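Local coordinates for acetamidase (Bacillus halodurans, PDB 2II1), which binds calcium ions and probably hydrolyses carbon-nitrogen bonds of linear, non-peptide amides, at residues I42-Q47 / T107-F111; L126-I132 / L183-M187; N155-D160 / N278-R284. All blocks are in the same frame, centred on the assembly; numbering follows the deposited sequence.

Interaction 1 of 3, residues I42-Q47 / T107-F111; sequences ITNEEQ and TTKLF
Residues 107-111 run as an extended strand, with phi between about -102° and -143° and psi between 103° and 139°, while 42-47 has no regular secondary structure and reverses through a type I beta turn from Asn44 to Gln47, closed by Gln47 N to Asn44 O at 3.2 Å. The turn approaches the strand most closely where Glu45 CA lies 5.1 Å from Thr108 CA. No ladder forms between the two; side chains of one segment bond to the backbone of the other. Glu45, with chi1 m and chi2 t, reaches across to the strand backbone, so that Leu110 N donates to Glu45 OE2 at 2.7 Å and an almost linear 174°. Water 1 extends this link, lying 2.7 Å from Glu45 OE2, 2.9 Å from Leu110 O and 2.8 Å from Lys109 NZ, an amine that also bonds to Tyr120 O. In the reverse sense, Thr108 OG1, in rotamer m, donates to Gln47 O at 2.9 Å. Ile42 CG2 meets Thr108 CG2 at 3.7 Å, and Leu110 CD1 packs against the backbone carbonyl Thr43 O at 3.5 Å. Within the loop, Gln47 OE1 accepts from Thr43 N at 2.9 Å, drawing its ends together, and Gln47 NE2 reaches Gln41 O. The other edge of the strand is paired with strand 87-92, and Lys109 packs on Met263 of the second subunit. The example illustrates how a carboxylate can take the place of a neighbouring strand's carbonyl, here joining a beta-turn loop to a strand of the four-stranded antiparallel sheet.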
ATOM      1  N   ILE A  42     -20.700  22.782  -1.309  1.00 15.88           N
ATOM      2  CA  ILE A  42     -19.708  23.504  -2.083  1.00 15.26           C
ATOM      3  C   ILE A  42     -20.035  23.387  -3.575  1.00 16.27           C
ATOM      4  O   ILE A  42     -19.953  22.307  -4.158  1.00 16.07           O
ATOM      5  CB  ILE A  42     -18.282  22.993  -1.781  1.00 16.46           C
ATOM      6  CG1 ILE A  42     -18.089  22.849  -0.259  1.00 14.21           C
ATOM      7  CG2 ILE A  42     -17.242  23.940  -2.376  1.00 18.29           C
ATOM      8  CD1 ILE A  42     -16.662  22.694   0.206  1.00 12.28           C
ATOM      9  N   THR A  43     -20.420  24.513  -4.175  1.00 16.65           N
ATOM     10  CA  THR A  43     -20.769  24.592  -5.601  1.00 16.39           C
ATOM     11  C   THR A  43     -19.894  25.575  -6.403  1.00 16.82           C
ATOM     12  O   THR A  43     -20.062  25.718  -7.616  1.00 13.76           O
ATOM     13  CB  THR A  43     -22.203  25.098  -5.724  1.00 17.05           C
ATOM     14  OG1 THR A  43     -22.269  26.387  -5.114  1.00 11.85           O
ATOM     15  CG2 THR A  43     -23.188  24.147  -5.016  1.00 16.27           C
ATOM     16  N   ASN A  44     -18.966  26.236  -5.720  1.00 18.01           N
ATOM     17  CA  ASN A  44     -18.201  27.357  -6.263  1.00 19.81           C
ATOM     18  C   ASN A  44     -16.786  27.393  -5.655  1.00 19.40           C
ATOM     19  O   ASN A  44     -16.621  27.116  -4.473  1.00 20.92           O
ATOM     20  CB  ASN A  44     -18.991  28.655  -6.022  1.00 20.42           C
ATOM     21  CG  ASN A  44     -18.132  29.811  -5.552  1.00 27.30           C
ATOM     22  OD1 ASN A  44     -18.085  30.105  -4.358  1.00 35.84           O
ATOM     23  ND2 ASN A  44     -17.465  30.493  -6.490  1.00 30.38           N
ATOM     24  N   GLU A  45     -15.777  27.742  -6.460  1.00 19.77           N
ATOM     25  CA  GLU A  45     -14.357  27.612  -6.059  1.00 17.46           C
ATOM     26  C   GLU A  45     -13.838  28.699  -5.075  1.00 18.46           C
ATOM     27  O   GLU A  45     -12.732  28.586  -4.534  1.00 17.26           O
ATOM     28  CB  GLU A  45     -13.465  27.556  -7.307  1.00 16.65           C
ATOM     29  CG  GLU A  45     -13.608  26.275  -8.157  1.00 15.54           C
ATOM     30  CD  GLU A  45     -12.507  26.135  -9.217  1.00 18.67           C
ATOM     31  OE1 GLU A  45     -11.934  27.177  -9.606  1.00 27.33           O
ATOM     32  OE2 GLU A  45     -12.210  25.004  -9.678  1.00 14.10           O
ATOM     33  N   GLU A  46     -14.627  29.746  -4.847  1.00 19.28           N
ATOM     34  CA  GLU A  46     -14.306  30.745  -3.812  1.00 22.12           C
ATOM     35  C   GLU A  46     -14.992  30.447  -2.458  1.00 22.18           C
ATOM     36  O   GLU A  46     -14.878  31.235  -1.509  1.00 22.30           O
ATOM     37  CB  GLU A  46     -14.624  32.166  -4.309  1.00 23.23           C
ATOM     38  CG  GLU A  46     -13.478  32.800  -5.108  1.00 26.92           C
ATOM     39  CD  GLU A  46     -12.278  33.185  -4.238  1.00 27.97           C
ATOM     40  OE1 GLU A  46     -12.487  33.943  -3.269  1.00 38.64           O
ATOM     41  OE2 GLU A  46     -11.135  32.742  -4.510  1.00 15.59           O
ATOM     42  N   GLN A  47     -15.684  29.304  -2.366  1.00 22.41           N
ATOM     43  CA  GLN A  47     -16.264  28.865  -1.093  1.00 23.80           C
ATOM     44  C   GLN A  47     -15.184  28.197  -0.289  1.00 24.07           C
ATOM     45  O   GLN A  47     -14.500  27.322  -0.791  1.00 24.69           O
ATOM     46  CB  GLN A  47     -17.406  27.862  -1.281  1.00 23.85           C
ATOM     47  CG  GLN A  47     -18.750  28.480  -1.493  1.00 23.62           C
ATOM     48  CD  GLN A  47     -19.808  27.427  -1.666  1.00 29.16           C
ATOM     49  OE1 GLN A  47     -20.176  27.090  -2.792  1.00 29.95           O
ATOM     50  NE2 GLN A  47     -20.288  26.871  -0.550  1.00 32.98           N
ATOM     51  N   THR A 107      -7.859  26.005  -0.331  1.00 15.15           N
ATOM     52  CA  THR A 107      -8.062  25.969  -1.769  1.00 16.12           C
ATOM     53  C   THR A 107      -9.226  25.020  -2.065  1.00 14.19           C
ATOM     54  O   THR A 107      -9.293  23.959  -1.477  1.00 11.17           O
ATOM     55  CB  THR A 107      -6.801  25.452  -2.448  1.00 16.70           C
ATOM     56  OG1 THR A 107      -5.731  26.365  -2.161  1.00 21.83           O
ATOM     57  CG2 THR A 107      -6.997  25.308  -3.956  1.00 18.29           C
ATOM     58  N   THR A 108     -10.148  25.443  -2.927  1.00 15.07           N
ATOM     59  CA  THR A 108     -11.255  24.609  -3.403  1.00 15.76           C
ATOM     60  C   THR A 108     -11.198  24.515  -4.919  1.00 15.40           C
ATOM     61  O   THR A 108     -11.003  25.516  -5.602  1.00 17.37           O
ATOM     62  CB  THR A 108     -12.605  25.189  -3.015  1.00 15.87           C
ATOM     63  OG1 THR A 108     -12.700  25.242  -1.601  1.00 19.14           O
ATOM     64  CG2 THR A 108     -13.760  24.324  -3.567  1.00 13.85           C
ATOM     65  N   LYS A 109     -11.377  23.322  -5.458  1.00 14.37           N
ATOM     66  CA  LYS A 109     -11.295  23.172  -6.889  1.00 13.07           C
ATOM     67  C   LYS A 109     -12.369  22.224  -7.411  1.00 13.54           C
ATOM     68  O   LYS A 109     -12.651  21.164  -6.804  1.00 10.05           O
ATOM     69  CB  LYS A 109      -9.899  22.700  -7.270  1.00 13.65           C
ATOM     70  CG  LYS A 109      -9.648  22.577  -8.756  1.00 18.24           C
ATOM     71  CD  LYS A 109      -8.376  21.781  -9.005  1.00 22.68           C
ATOM     72  CE  LYS A 109      -8.223  21.418 -10.466  1.00 24.53           C
ATOM     73  NZ  LYS A 109      -8.292  22.611 -11.375  1.00 21.46           N
ATOM     74  N   LEU A 110     -12.941  22.619  -8.555  1.00 13.78           N
ATOM     75  CA  LEU A 110     -14.019  21.882  -9.221  1.00 15.96           C
ATOM     76  C   LEU A 110     -13.495  21.088 -10.417  1.00 16.51           C
ATOM     77  O   LEU A 110     -12.644  21.563 -11.177  1.00 16.87           O
ATOM     78  CB  LEU A 110     -15.179  22.835  -9.622  1.00 16.20           C
ATOM     79  CG  LEU A 110     -16.054  23.343  -8.440  1.00 16.48           C
ATOM     80  CD1 LEU A 110     -17.095  24.384  -8.846  1.00 18.44           C
ATOM     81  CD2 LEU A 110     -16.753  22.189  -7.782  1.00 12.17           C
ATOM     82  N   PHE A 111     -14.002  19.867 -10.560  1.00 15.46           N
ATOM     83  CA  PHE A 111     -13.541  18.942 -11.582  1.00 15.55           C
ATOM     84  C   PHE A 111     -14.735  18.542 -12.406  1.00 14.97           C
ATOM     85  O   PHE A 111     -15.554  17.737 -11.961  1.00 11.55           O
ATOM     86  CB  PHE A 111     -12.913  17.675 -10.970  1.00 14.95           C
ATOM     87  CG  PHE A 111     -11.683  17.944 -10.186  1.00 16.30           C
ATOM     88  CD1 PHE A 111     -11.776  18.499  -8.911  1.00  9.29           C
ATOM     89  CD2 PHE A 111     -10.430  17.684 -10.718  1.00 13.46           C
ATOM     90  CE1 PHE A 111     -10.643  18.787  -8.167  1.00 14.60           C
ATOM     91  CE2 PHE A 111      -9.284  17.967  -9.980  1.00 15.11           C
ATOM     92  CZ  PHE A 111      -9.386  18.532  -8.695  1.00 12.27           C
TER
HETATM   93  O   HOH W   1     -10.828  23.777 -11.606  1.00 28.53           O

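Interaction 2 of 3, residues L126-I132 / L183-M187; sequences LPLQPMI and LHAAM. With CA (calcium ion), chain F.
One of the two neighbouring calcium ions bound by this chain sits at the end of a short antiparallel ladder, where strand 131-136 meets the last residues of strand 176-184. Met131 and His184 form a hydrogen-bonded pair (CA-CA 5.5 Å), with Met131 N to His184 O and His184 N to Met131 O both at 3.1 Å; Ile132 and Leu183 follow as a non-hydrogen-bonded pair (CA-CA 4.6 Å). Beyond the ladder Gln129 N donates to Ala185 O at 2.7 Å, and Pro130, which has no amide hydrogen, offers instead a CA-H...O contact from its CA to His184 O at 3.2 Å. Met131, present as selenomethionine (chi1 p, chi2 t, chi3 m), sets its SE at the edge of the His184 ring, 3.6 Å from His184 ND1, and 3.7 Å from Met187 CB. Ile132 CG1 and Leu183 CD2 touch at 3.8 Å on the opposite face, which packs on Ile82 and Val203; Leu128 CD1 meets Ala185 CB at 3.9 Å. Water 2 joins Gln129 OE1 (2.7 Å) to Met187 N (3.0 Å). With chi1 m, His184 brings NE2 to 2.1 Å from the calcium, which water 4 approaches to 2.0 Å; Asp182 and Glu198 complete the protein ligands. The general principle is a metal ligand positioned by its own strand pairing, in a mixed beta-sheet that carries a calcium site.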
ATOM      1  N   LEU A 126      -7.716  12.874 -15.366  1.00 16.08           N
ATOM      2  CA  LEU A 126      -7.648  11.624 -14.618  1.00 15.14           C
ATOM      3  C   LEU A 126      -8.699  10.652 -15.116  1.00 13.75           C
ATOM      4  O   LEU A 126      -9.742  11.055 -15.592  1.00 11.80           O
ATOM      5  CB  LEU A 126      -7.817  11.861 -13.119  1.00 13.07           C
ATOM      6  CG  LEU A 126      -7.077  13.032 -12.467  1.00 15.31           C
ATOM      7  CD1 LEU A 126      -7.147  12.924 -10.963  1.00 16.05           C
ATOM      8  CD2 LEU A 126      -5.626  13.124 -12.924  1.00 21.21           C
ATOM      9  N   PRO A 127      -8.424   9.355 -14.995  1.00 16.68           N
ATOM     10  CA  PRO A 127      -9.448   8.394 -15.362  1.00 16.97           C
ATOM     11  C   PRO A 127     -10.608   8.470 -14.401  1.00 14.13           C
ATOM     12  O   PRO A 127     -10.408   8.655 -13.203  1.00 14.67           O
ATOM     13  CB  PRO A 127      -8.739   7.026 -15.268  1.00 18.75           C
ATOM     14  CG  PRO A 127      -7.321   7.308 -14.958  1.00 20.81           C
ATOM     15  CD  PRO A 127      -7.189   8.719 -14.506  1.00 18.28           C
ATOM     16  N   LEU A 128     -11.822   8.398 -14.940  1.00 14.52           N
ATOM     17  CA  LEU A 128     -13.023   8.267 -14.109  1.00 14.02           C
ATOM     18  C   LEU A 128     -12.998   6.872 -13.468  1.00 15.38           C
ATOM     19  O   LEU A 128     -13.045   5.866 -14.184  1.00 14.97           O
ATOM     20  CB  LEU A 128     -14.286   8.441 -14.966  1.00 13.77           C
ATOM     21  CG  LEU A 128     -15.631   8.354 -14.237  1.00 16.16           C
ATOM     22  CD1 LEU A 128     -15.760   9.383 -13.132  1.00 13.12           C
ATOM     23  CD2 LEU A 128     -16.725   8.542 -15.245  1.00 13.15           C
ATOM     24  N   GLN A 129     -12.865   6.829 -12.134  1.00 16.88           N
ATOM     25  CA  GLN A 129     -12.832   5.572 -11.355  1.00 18.40           C
ATOM     26  C   GLN A 129     -13.773   5.677 -10.152  1.00 15.65           C
ATOM     27  O   GLN A 129     -13.350   5.989  -9.012  1.00 16.63           O
ATOM     28  CB  GLN A 129     -11.395   5.227 -10.954  1.00 19.62           C
ATOM     29  CG  GLN A 129     -10.614   4.784 -12.169  1.00 20.80           C
ATOM     30  CD  GLN A 129      -9.158   4.575 -11.905  1.00 30.01           C
ATOM     31  OE1 GLN A 129      -8.568   5.204 -11.026  1.00 32.41           O
ATOM     32  NE2 GLN A 129      -8.557   3.690 -12.679  1.00 33.77           N
ATOM     33  N   PRO A 130     -15.074   5.472 -10.416  1.00 14.82           N
ATOM     34  CA  PRO A 130     -16.072   5.654  -9.375  1.00 14.69           C
ATOM     35  C   PRO A 130     -15.916   4.628  -8.281  1.00 14.49           C
ATOM     36  O   PRO A 130     -15.724   3.454  -8.572  1.00 16.94           O
ATOM     37  CB  PRO A 130     -17.406   5.483 -10.111  1.00 14.89           C
ATOM     38  CG  PRO A 130     -17.087   4.775 -11.387  1.00 16.05           C
ATOM     39  CD  PRO A 130     -15.682   5.115 -11.723  1.00 14.39           C
HETATM   40  N   MSE A 131     -15.991   5.084  -7.044  1.00 11.67           N
HETATM   41  CA  MSE A 131     -15.891   4.221  -5.880  1.00 12.56           C
HETATM   42  C   MSE A 131     -16.812   4.739  -4.774  1.00 11.26           C
HETATM   43  O   MSE A 131     -17.254   5.885  -4.811  1.00 11.70           O
HETATM   44  CB  MSE A 131     -14.449   4.178  -5.397  1.00 11.46           C
HETATM   45  CG  MSE A 131     -13.832   5.564  -5.270  1.00 15.82           C
HETATM   46 SE   MSE A 131     -12.372   5.742  -3.962  0.75 20.94          SE
HETATM   47  CE  MSE A 131     -13.290   5.244  -2.182  1.00 17.76           C
ATOM     48  N   ILE A 132     -17.101   3.886  -3.792  1.00 13.40           N
ATOM     49  CA  ILE A 132     -17.858   4.266  -2.613  1.00 13.04           C
ATOM     50  C   ILE A 132     -16.941   4.434  -1.374  1.00 11.23           C
ATOM     51  O   ILE A 132     -16.276   3.477  -0.942  1.00 11.29           O
ATOM     52  CB  ILE A 132     -18.898   3.164  -2.242  1.00 13.59           C
ATOM     53  CG1 ILE A 132     -19.807   2.818  -3.399  1.00 10.99           C
ATOM     54  CG2 ILE A 132     -19.769   3.611  -1.091  1.00  7.38           C
ATOM     55  CD1 ILE A 132     -20.495   1.480  -3.196  1.00 10.73           C
ATOM     56  N   LEU A 183     -19.252   9.129  -2.495  1.00 12.21           N
ATOM     57  CA  LEU A 183     -18.750   8.636  -3.765  1.00 12.14           C
ATOM     58  C   LEU A 183     -17.602   9.526  -4.240  1.00 10.86           C
ATOM     59  O   LEU A 183     -17.581  10.716  -3.920  1.00  9.63           O
ATOM     60  CB  LEU A 183     -19.867   8.627  -4.808  1.00  9.94           C
ATOM     61  CG  LEU A 183     -21.153   7.855  -4.512  1.00 13.96           C
ATOM     62  CD1 LEU A 183     -22.038   7.810  -5.775  1.00 10.72           C
ATOM     63  CD2 LEU A 183     -20.864   6.440  -4.008  1.00 11.79           C
ATOM     64  N   HIS A 184     -16.649   8.930  -4.974  1.00 11.65           N
ATOM     65  CA  HIS A 184     -15.534   9.657  -5.586  1.00  9.69           C
ATOM     66  C   HIS A 184     -15.433   9.276  -7.034  1.00 11.48           C
ATOM     67  O   HIS A 184     -15.715   8.142  -7.413  1.00 12.63           O
ATOM     68  CB  HIS A 184     -14.191   9.365  -4.939  1.00 11.22           C
ATOM     69  CG  HIS A 184     -14.161   9.656  -3.474  1.00  7.54           C
ATOM     70  ND1 HIS A 184     -13.474   8.873  -2.570  1.00 19.35           N
ATOM     71  CD2 HIS A 184     -14.761  10.627  -2.749  1.00 20.71           C
ATOM     72  CE1 HIS A 184     -13.636   9.365  -1.353  1.00 16.89           C
ATOM     73  NE2 HIS A 184     -14.424  10.423  -1.432  1.00  5.08           N
ATOM     74  N   ALA A 185     -15.011  10.253  -7.820  1.00  7.16           N
ATOM     75  CA  ALA A 185     -14.792  10.095  -9.237  1.00  8.54           C
ATOM     76  C   ALA A 185     -13.344   9.620  -9.464  1.00  9.50           C
ATOM     77  O   ALA A 185     -13.010   9.029 -10.500  1.00 10.15           O
ATOM     78  CB  ALA A 185     -15.077  11.428  -9.923  1.00  7.42           C
ATOM     79  N   ALA A 186     -12.489   9.872  -8.473  1.00 10.17           N
ATOM     80  CA  ALA A 186     -11.128   9.421  -8.491  1.00  9.01           C
ATOM     81  C   ALA A 186     -10.565   9.563  -7.106  1.00 10.76           C
ATOM     82  O   ALA A 186     -10.986  10.455  -6.355  1.00 11.43           O
ATOM     83  CB  ALA A 186     -10.313  10.250  -9.463  1.00 12.58           C
HETATM   84  N   MSE A 187      -9.604   8.695  -6.777  1.00 10.46           N
HETATM   85  CA  MSE A 187      -8.909   8.715  -5.479  1.00 13.37           C
HETATM   86  C   MSE A 187      -7.820   7.648  -5.514  1.00 12.84           C
HETATM   87  O   MSE A 187      -8.031   6.547  -6.010  1.00 13.28           O
HETATM   88  CB  MSE A 187      -9.855   8.382  -4.326  1.00 12.36           C
HETATM   89  CG  MSE A 187      -9.339   8.813  -2.954  1.00 14.63           C
HETATM   90 SE   MSE A 187     -10.099   7.713  -1.541  0.75 23.34          SE
HETATM   91  CE  MSE A 187      -9.003   6.088  -1.689  1.00 27.01           C
TER
HETATM   92 CA    CA F 401     -15.020  11.687   0.173  1.00 13.37          CA
HETATM   93  O   HOH W   2      -8.788   6.879  -8.983  1.00 29.16           O
HETATM   94  O   HOH W   3      -6.657   5.477  -8.355  1.00 34.88           O
HETATM   95  O   HOH W   4     -13.591  11.270   1.464  1.00 22.75           O

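Interaction 3 of 3, residues N155-D160 / N278-R284; sequences NLDTKD and NPLKTAR. With CA (calcium ion), chain E.
Loop 155-160 supplies metal ligands. Asn155 OD1 binds calcium at 2.3 Å and Asp157 binds through both OD1 (2.5 Å) and OD2 (2.4 Å), its backbone at phi 34°, psi 60°; waters 4 and 5 and Asp182 add further ligands. Hydrogen bonds tie this site to 278-284: Asn278 ND2 donates to Asp157 OD2 at 3.0 Å and weakly to Asn155 O at 3.2 Å, while water 5 lies 2.6 Å from Asn278 OD1 and 2.9 Å from Asn155 ND2, which also hydrogen-bonds to Gly147 O. The salt bridge joins Asp160 OD2 to Arg284 NH2 (2.7 Å) and NE (2.9 Å); Asp189 also pairs with NH2. Packing fills the middle, with Thr158 CG2 over one guanidinium face and 3.5 Å from Arg284 CD, and Leu156 O 3.8 Å from Thr282 CB. The backbones approach at Leu156-Thr282, CA-CA 6.2 Å. The loop thus lies against strand 281-288, which runs between strands 225-232 and 270-275.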
ATOM      1  N   ASN A 155     -16.353   5.022   7.142  1.00 10.81           N
ATOM      2  CA  ASN A 155     -15.472   5.847   6.309  1.00 10.23           C
ATOM      3  C   ASN A 155     -14.152   5.125   5.952  1.00 10.95           C
ATOM      4  O   ASN A 155     -13.074   5.438   6.475  1.00  8.08           O
ATOM      5  CB  ASN A 155     -15.222   7.165   7.010  1.00 11.97           C
ATOM      6  CG  ASN A 155     -14.787   8.248   6.076  1.00 16.43           C
ATOM      7  OD1 ASN A 155     -14.808   8.098   4.838  1.00  9.40           O
ATOM      8  ND2 ASN A 155     -14.359   9.352   6.654  1.00 15.16           N
ATOM      9  N   LEU A 156     -14.287   4.123   5.080  1.00 10.61           N
ATOM     10  CA  LEU A 156     -13.188   3.197   4.738  1.00 14.16           C
ATOM     11  C   LEU A 156     -12.262   3.786   3.680  1.00 15.18           C
ATOM     12  O   LEU A 156     -11.090   3.405   3.608  1.00 18.04           O
ATOM     13  CB  LEU A 156     -13.758   1.849   4.213  1.00 15.56           C
ATOM     14  CG  LEU A 156     -14.490   0.921   5.198  1.00 13.05           C
ATOM     15  CD1 LEU A 156     -15.079  -0.331   4.567  1.00  8.52           C
ATOM     16  CD2 LEU A 156     -13.583   0.490   6.351  1.00  7.53           C
ATOM     17  N   ASP A 157     -12.805   4.692   2.850  1.00 11.54           N
ATOM     18  CA  ASP A 157     -12.096   5.237   1.694  1.00 12.62           C
ATOM     19  C   ASP A 157     -11.150   4.237   1.018  1.00 11.30           C
ATOM     20  O   ASP A 157      -9.940   4.460   0.900  1.00 13.03           O
ATOM     21  CB  ASP A 157     -11.420   6.565   2.061  1.00 12.92           C
ATOM     22  CG  ASP A 157     -12.429   7.646   2.392  1.00 13.70           C
ATOM     23  OD1 ASP A 157     -13.544   7.617   1.819  1.00 15.88           O
ATOM     24  OD2 ASP A 157     -12.124   8.530   3.211  1.00 11.40           O
ATOM     25  N   THR A 158     -11.748   3.140   0.547  1.00 13.83           N
ATOM     26  CA  THR A 158     -11.041   2.027  -0.082  1.00 11.50           C
ATOM     27  C   THR A 158     -11.423   2.027  -1.551  1.00 12.20           C
ATOM     28  O   THR A 158     -12.603   1.854  -1.908  1.00 11.13           O
ATOM     29  CB  THR A 158     -11.394   0.688   0.665  1.00 11.26           C
ATOM     30  OG1 THR A 158     -10.854   0.748   1.986  1.00 12.34           O
ATOM     31  CG2 THR A 158     -10.855  -0.556  -0.021  1.00  9.36           C
ATOM     32  N   LYS A 159     -10.427   2.238  -2.410  1.00 13.54           N
ATOM     33  CA  LYS A 159     -10.657   2.431  -3.835  1.00 13.54           C
ATOM     34  C   LYS A 159     -11.068   1.160  -4.568  1.00 12.16           C
ATOM     35  O   LYS A 159     -11.568   1.215  -5.698  1.00 11.35           O
ATOM     36  CB  LYS A 159      -9.441   3.117  -4.518  1.00 13.80           C
ATOM     37  CG  LYS A 159      -8.267   2.201  -4.886  1.00 12.04           C
ATOM     38  CD  LYS A 159      -7.167   2.957  -5.617  1.00 13.45           C
ATOM     39  CE  LYS A 159      -6.016   2.021  -5.941  1.00 16.56           C
ATOM     40  NZ  LYS A 159      -4.913   2.638  -6.735  1.00 21.31           N
ATOM     41  N   ASP A 160     -10.876   0.015  -3.930  1.00 13.57           N
ATOM     42  CA  ASP A 160     -11.317  -1.257  -4.511  1.00 10.96           C
ATOM     43  C   ASP A 160     -12.819  -1.486  -4.318  1.00 11.82           C
ATOM     44  O   ASP A 160     -13.394  -2.414  -4.902  1.00  9.69           O
ATOM     45  CB  ASP A 160     -10.498  -2.418  -3.934  1.00 10.82           C
ATOM     46  CG  ASP A 160      -9.071  -2.439  -4.473  1.00 14.05           C
ATOM     47  OD1 ASP A 160      -8.917  -2.395  -5.701  1.00 13.39           O
ATOM     48  OD2 ASP A 160      -8.103  -2.491  -3.684  1.00 12.86           O
ATOM     49  N   ASN A 278      -8.511   9.870   8.039  1.00 11.80           N
ATOM     50  CA  ASN A 278      -9.735   9.826   8.846  1.00 13.53           C
ATOM     51  C   ASN A 278      -9.365   9.561  10.310  1.00 12.86           C
ATOM     52  O   ASN A 278      -8.203   9.220  10.583  1.00 12.61           O
ATOM     53  CB  ASN A 278     -10.709   8.788   8.267  1.00 11.32           C
ATOM     54  CG  ASN A 278     -11.157   9.143   6.859  1.00 12.81           C
ATOM     55  OD1 ASN A 278     -11.242  10.335   6.490  1.00  5.65           O
ATOM     56  ND2 ASN A 278     -11.437   8.113   6.052  1.00  6.95           N
ATOM     57  N   PRO A 279     -10.314   9.776  11.263  1.00 13.72           N
ATOM     58  CA  PRO A 279      -9.996   9.568  12.676  1.00 13.00           C
ATOM     59  C   PRO A 279      -9.473   8.179  13.005  1.00 12.09           C
ATOM     60  O   PRO A 279      -8.727   8.014  13.977  1.00  7.58           O
ATOM     61  CB  PRO A 279     -11.315   9.856  13.381  1.00 13.36           C
ATOM     62  CG  PRO A 279     -12.000  10.798  12.473  1.00 15.65           C
ATOM     63  CD  PRO A 279     -11.678  10.302  11.108  1.00 13.85           C
ATOM     64  N   LEU A 280      -9.840   7.187  12.202  1.00  9.94           N
ATOM     65  CA  LEU A 280      -9.101   5.947  12.208  1.00  8.54           C
ATOM     66  C   LEU A 280      -8.527   5.774  10.800  1.00 10.07           C
ATOM     67  O   LEU A 280      -9.097   6.253   9.813  1.00 13.67           O
ATOM     68  CB  LEU A 280      -9.943   4.751  12.728  1.00  9.06           C
ATOM     69  CG  LEU A 280     -10.444   4.770  14.189  1.00 11.93           C
ATOM     70  CD1 LEU A 280     -10.927   3.401  14.648  1.00 15.49           C
ATOM     71  CD2 LEU A 280      -9.361   5.236  15.092  1.00 14.01           C
ATOM     72  N   LYS A 281      -7.347   5.174  10.734  1.00 10.21           N
ATOM     73  CA  LYS A 281      -6.666   4.885   9.478  1.00  9.98           C
ATOM     74  C   LYS A 281      -7.091   3.470   8.996  1.00  6.52           C
ATOM     75  O   LYS A 281      -7.410   2.596   9.791  1.00  5.72           O
ATOM     76  CB  LYS A 281      -5.134   4.976   9.656  1.00 10.50           C
ATOM     77  CG  LYS A 281      -4.619   6.136  10.515  1.00 17.04           C
ATOM     78  CD  LYS A 281      -4.948   7.477   9.915  1.00 21.16           C
ATOM     79  CE  LYS A 281      -4.609   8.635  10.876  1.00 25.37           C
ATOM     80  NZ  LYS A 281      -5.378   9.882  10.494  1.00 18.80           N
ATOM     81  N   THR A 282      -7.090   3.232   7.691  1.00  9.59           N
ATOM     82  CA  THR A 282      -7.574   1.953   7.156  1.00  8.93           C
ATOM     83  C   THR A 282      -6.529   1.350   6.232  1.00  7.54           C
ATOM     84  O   THR A 282      -5.936   2.054   5.442  1.00 12.24           O
ATOM     85  CB  THR A 282      -8.869   2.132   6.389  1.00 12.00           C
ATOM     86  OG1 THR A 282      -9.835   2.739   7.248  1.00 11.51           O
ATOM     87  CG2 THR A 282      -9.405   0.779   5.874  1.00  5.41           C
ATOM     88  N   ALA A 283      -6.334   0.040   6.351  1.00  8.40           N
ATOM     89  CA  ALA A 283      -5.372  -0.751   5.579  1.00  9.95           C
ATOM     90  C   ALA A 283      -6.078  -1.997   5.105  1.00 11.67           C
ATOM     91  O   ALA A 283      -7.124  -2.378   5.678  1.00 12.24           O
ATOM     92  CB  ALA A 283      -4.179  -1.126   6.439  1.00  9.83           C
ATOM     93  N   ARG A 284      -5.553  -2.611   4.043  1.00 11.45           N
ATOM     94  CA  ARG A 284      -6.081  -3.914   3.566  1.00 13.26           C
ATOM     95  C   ARG A 284      -4.997  -4.871   3.143  1.00 13.95           C
ATOM     96  O   ARG A 284      -4.011  -4.468   2.531  1.00 14.13           O
ATOM     97  CB  ARG A 284      -7.131  -3.787   2.434  1.00 12.26           C
ATOM     98  CG  ARG A 284      -6.703  -3.077   1.182  1.00 15.68           C
ATOM     99  CD  ARG A 284      -7.904  -2.450   0.470  1.00 15.83           C
ATOM    100  NE  ARG A 284      -7.536  -2.018  -0.886  1.00 18.94           N
ATOM    101  CZ  ARG A 284      -6.871  -0.903  -1.176  1.00 14.12           C
ATOM    102  NH1 ARG A 284      -6.497  -0.073  -0.224  1.00  7.24           N
ATOM    103  NH2 ARG A 284      -6.557  -0.613  -2.431  1.00  9.22           N
TER
HETATM  104 CA    CA E 400     -14.301   9.573   3.091  1.00 15.04          CA
HETATM  105  O   HOH W   5     -13.014  10.829   4.592  1.00 14.95           O
HETATM  106  O   HOH W   4     -13.591  11.270   1.464  1.00 22.75           O

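Along the chain, interaction 1 closes before either of the others opens, whereas the segments of interactions 2 and 3 alternate. Interaction 1 is peripheral, its centre about 18 Å from that of interaction 2 and about 24 Å from that of interaction 3; strands 107-114 and 125-127 of one antiparallel sheet connect it with interaction 2. Interactions 2 and 3 have centres about 15 Å apart and touch, Met187 CE lying 3.2 Å from Asp157 O. Water 4 is bound by both calcium ions, and Asp182 is a ligand of both. The paired metal centre therefore draws ligands from segments distant in sequence, and all three contacts reach the second subunit.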